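Local coordinates for protein monothiol glutaredoxin-S14, chloroplastic (PDB 3IPZ) that binds an iron-sulfur cluster that bridges a homodimer or is shared with a BolA partner, and may donate it to chloroplast proteins that need one, at residues A[63-68]-A[74-79]. Sequence-based numbering, arbitrary orientation.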
ATOM      1  N   GLN A  63       4.253  -9.767  -8.492  1.00 44.14           N
ATOM      2  CA  GLN A  63       4.832 -10.958  -7.891  1.00 43.77           C
ATOM      3  C   GLN A  63       5.969 -10.629  -6.924  1.00 43.25           C
ATOM      4  O   GLN A  63       6.164 -11.330  -5.930  1.00 49.31           O
ATOM      5  CB  GLN A  63       5.284 -11.929  -8.989  1.00 44.66           C
ATOM      6  CG  GLN A  63       4.096 -12.640  -9.677  1.00 60.52           C
ATOM      7  CD  GLN A  63       4.515 -13.537 -10.839  1.00 78.56           C
ATOM      8  OE1 GLN A  63       5.347 -14.431 -10.678  1.00 85.36           O
ATOM      9  NE2 GLN A  63       3.931 -13.302 -12.015  1.00 77.49           N
ATOM     10  N   GLY A  64       6.705  -9.556  -7.199  1.00 39.58           N
ATOM     11  CA  GLY A  64       7.784  -9.161  -6.309  1.00 35.21           C
ATOM     12  C   GLY A  64       7.245  -8.614  -4.988  1.00 42.44           C
ATOM     13  O   GLY A  64       7.777  -8.905  -3.913  1.00 42.37           O
ATOM     14  N   LEU A  65       6.179  -7.825  -5.059  1.00 37.40           N
ATOM     15  CA  LEU A  65       5.590  -7.254  -3.856  1.00 37.85           C
ATOM     16  C   LEU A  65       4.984  -8.331  -2.951  1.00 38.44           C
ATOM     17  O   LEU A  65       5.066  -8.237  -1.729  1.00 39.49           O
ATOM     18  CB  LEU A  65       4.547  -6.199  -4.239  1.00 36.77           C
ATOM     19  CG  LEU A  65       5.156  -4.831  -4.575  1.00 34.82           C
ATOM     20  CD1 LEU A  65       4.149  -3.952  -5.303  1.00 25.28           C
ATOM     21  CD2 LEU A  65       5.617  -4.172  -3.299  1.00 29.52           C
ATOM     22  N   LYS A  66       4.384  -9.356  -3.543  1.00 34.11           N
ATOM     23  CA  LYS A  66       3.815 -10.434  -2.750  1.00 36.39           C
ATOM     24  C   LYS A  66       4.911 -11.030  -1.864  1.00 38.90           C
ATOM     25  O   LYS A  66       4.677 -11.372  -0.708  1.00 45.99           O
ATOM     26  CB  LYS A  66       3.235 -11.529  -3.654  1.00 28.39           C
ATOM     27  CG  LYS A  66       1.932 -11.164  -4.341  1.00 28.44           C
ATOM     28  CD  LYS A  66       1.471 -12.248  -5.325  1.00 40.31           C
ATOM     29  CE  LYS A  66       1.213 -13.589  -4.619  1.00 56.22           C
ATOM     30  NZ  LYS A  66       0.560 -14.616  -5.492  1.00 46.78           N
ATOM     31  N   GLU A  67       6.116 -11.146  -2.404  1.00 40.73           N
ATOM     32  CA  GLU A  67       7.214 -11.717  -1.645  1.00 41.51           C
ATOM     33  C   GLU A  67       7.821 -10.701  -0.694  1.00 35.39           C
ATOM     34  O   GLU A  67       8.125 -11.026   0.446  1.00 39.74           O
ATOM     35  CB  GLU A  67       8.299 -12.250  -2.579  1.00 46.55           C
ATOM     36  CG  GLU A  67       9.334 -13.096  -1.852  1.00 55.61           C
ATOM     37  CD  GLU A  67      10.400 -13.651  -2.782  1.00 71.52           C
ATOM     38  OE1 GLU A  67      10.024 -14.268  -3.805  1.00 68.95           O
ATOM     39  OE2 GLU A  67      11.606 -13.478  -2.485  1.00 71.82           O
ATOM     40  N   TYR A  68       8.003  -9.474  -1.168  1.00 42.64           N
ATOM     41  CA  TYR A  68       8.569  -8.399  -0.355  1.00 36.86           C
ATOM     42  C   TYR A  68       7.716  -8.116   0.892  1.00 39.47           C
ATOM     43  O   TYR A  68       8.243  -7.980   1.991  1.00 35.45           O
ATOM     44  CB  TYR A  68       8.673  -7.118  -1.192  1.00 37.04           C
ATOM     45  CG  TYR A  68       9.397  -5.972  -0.520  1.00 32.77           C
ATOM     46  CD1 TYR A  68      10.785  -5.953  -0.434  1.00 42.67           C
ATOM     47  CD2 TYR A  68       8.691  -4.897   0.016  1.00 42.00           C
ATOM     48  CE1 TYR A  68      11.454  -4.883   0.168  1.00 40.85           C
ATOM     49  CE2 TYR A  68       9.347  -3.829   0.618  1.00 36.77           C
ATOM     50  CZ  TYR A  68      10.729  -3.826   0.690  1.00 41.42           C
ATOM     51  OH  TYR A  68      11.387  -2.763   1.276  1.00 48.33           O
ATOM     52  N   PHE A  74      -3.642  -7.878  -2.825  1.00 34.23           N
ATOM     53  CA  PHE A  74      -3.701  -6.439  -2.839  1.00 39.20           C
ATOM     54  C   PHE A  74      -5.150  -6.078  -2.607  1.00 35.50           C
ATOM     55  O   PHE A  74      -6.055  -6.826  -2.982  1.00 40.10           O
ATOM     56  CB  PHE A  74      -3.209  -5.909  -4.191  1.00 38.81           C
ATOM     57  CG  PHE A  74      -1.804  -6.305  -4.497  1.00 35.82           C
ATOM     58  CD1 PHE A  74      -1.530  -7.504  -5.138  1.00 35.23           C
ATOM     59  CD2 PHE A  74      -0.742  -5.514  -4.068  1.00 32.11           C
ATOM     60  CE1 PHE A  74      -0.216  -7.913  -5.341  1.00 39.03           C
ATOM     61  CE2 PHE A  74       0.574  -5.914  -4.268  1.00 35.08           C
ATOM     62  CZ  PHE A  74       0.838  -7.116  -4.905  1.00 27.81           C
ATOM     63  N   PRO A  75      -5.398  -4.892  -2.051  1.00 40.50           N
ATOM     64  CA  PRO A  75      -4.415  -3.882  -1.646  1.00 33.10           C
ATOM     65  C   PRO A  75      -3.366  -4.195  -0.590  1.00 33.12           C
ATOM     66  O   PRO A  75      -3.568  -4.979   0.332  1.00 36.11           O
ATOM     67  CB  PRO A  75      -5.297  -2.719  -1.213  1.00 30.38           C
ATOM     68  CG  PRO A  75      -6.453  -3.432  -0.574  1.00 32.65           C
ATOM     69  CD  PRO A  75      -6.750  -4.512  -1.601  1.00 34.99           C
ATOM     70  N   GLN A  76      -2.236  -3.526  -0.751  1.00 29.71           N
ATOM     71  CA  GLN A  76      -1.110  -3.602   0.156  1.00 32.21           C
ATOM     72  C   GLN A  76      -0.790  -2.137   0.456  1.00 33.45           C
ATOM     73  O   GLN A  76      -0.506  -1.364  -0.453  1.00 31.09           O
ATOM     74  CB  GLN A  76       0.088  -4.289  -0.514  1.00 29.24           C
ATOM     75  CG  GLN A  76       0.069  -5.800  -0.405  1.00 34.99           C
ATOM     76  CD  GLN A  76       1.290  -6.463  -1.018  1.00 35.18           C
ATOM     77  OE1 GLN A  76       2.376  -5.887  -1.056  1.00 43.71           O
ATOM     78  NE2 GLN A  76       1.116  -7.693  -1.484  1.00 32.91           N
ATOM     79  N   LEU A  77      -0.843  -1.764   1.729  1.00 30.01           N
ATOM     80  CA  LEU A  77      -0.584  -0.390   2.133  1.00 27.47           C
ATOM     81  C   LEU A  77       0.744  -0.213   2.835  1.00 30.46           C
ATOM     82  O   LEU A  77       1.086  -0.961   3.747  1.00 28.33           O
ATOM     83  CB  LEU A  77      -1.702   0.105   3.059  1.00 34.00           C
ATOM     84  CG  LEU A  77      -1.648   1.547   3.591  1.00 34.42           C
ATOM     85  CD1 LEU A  77      -1.768   2.545   2.434  1.00 25.41           C
ATOM     86  CD2 LEU A  77      -2.790   1.759   4.586  1.00 24.61           C
ATOM     87  N   TYR A  78       1.503   0.779   2.391  1.00 26.37           N
ATOM     88  CA  TYR A  78       2.783   1.095   3.003  1.00 29.39           C
ATOM     89  C   TYR A  78       2.708   2.500   3.621  1.00 36.44           C
ATOM     90  O   TYR A  78       2.111   3.422   3.042  1.00 33.21           O
ATOM     91  CB  TYR A  78       3.912   1.044   1.964  1.00 31.81           C
ATOM     92  CG  TYR A  78       4.465  -0.345   1.726  1.00 28.78           C
ATOM     93  CD1 TYR A  78       3.802  -1.261   0.896  1.00 23.21           C
ATOM     94  CD2 TYR A  78       5.652  -0.752   2.350  1.00 26.95           C
ATOM     95  CE1 TYR A  78       4.317  -2.557   0.693  1.00 32.04           C
ATOM     96  CE2 TYR A  78       6.169  -2.027   2.159  1.00 42.26           C
ATOM     97  CZ  TYR A  78       5.500  -2.928   1.333  1.00 36.76           C
ATOM     98  OH  TYR A  78       6.016  -4.197   1.183  1.00 53.37           O
ATOM     99  N   ILE A  79       3.304   2.652   4.801  1.00 30.14           N
ATOM    100  CA  ILE A  79       3.324   3.933   5.497  1.00 32.60           C
ATOM    101  C   ILE A  79       4.707   4.096   6.095  1.00 38.16           C
ATOM    102  O   ILE A  79       5.176   3.213   6.818  1.00 28.40           O
ATOM    103  CB  ILE A  79       2.283   3.984   6.638  1.00 36.31           C
ATOM    104  CG1 ILE A  79       0.881   3.764   6.082  1.00 32.46           C
ATOM    105  CG2 ILE A  79       2.336   5.330   7.333  1.00 32.21           C
ATOM    106  CD1 ILE A  79      -0.176   3.396   7.122  1.00 28.03           C
TER
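Leu65, Lys66 and Tyr68 of helix 59-69 lie against Phe74, Gln76 and Tyr78, packing the helix onto strand 76-79 of the thioredoxin-fold sheet of this glutaredoxin domain, where alternate strand residues point to the helix. The branched Leu65 suits the middle: its CB meets the edge of the Phe74 ring, 3.9 Å from CZ, while a branch methyl, CD2, turns toward the Tyr78 ring. Lys66 crosses Phe74 at about a right angle, touching CE1 with CG (4.0 Å), and the bend at chi3 (61°) leads its ammonium away from residues 74-79. Farther along, the Tyr78 hydroxyl reaches the edge of the Tyr68 ring, with OH 3.0 Å from Tyr68 CD2, and Tyr68 CE2 lies 4.0 Å from Tyr78 CE2. With CG opposite the backbone N (chi1 -173°), Tyr68 sends its ring past Tyr78 to Leu11 and Val15 of helix 5-15. A serine in its place would probably leave Tyr78 without this aromatic neighbour and open a gap between Tyr78 and Leu11. Lys66 and Phe74 probably also line the glutathione site. Behind the first shell, Ser69 hydrogen-bonds both Tyr78 OH and Gln76 OE1, satisfying these buried polar ends. Gln76, long enough to reach the loop, gives NE2 to Thr73 O, and that nitrogen sits 3.3 Å above the Phe74 ring plane, offset toward its rim.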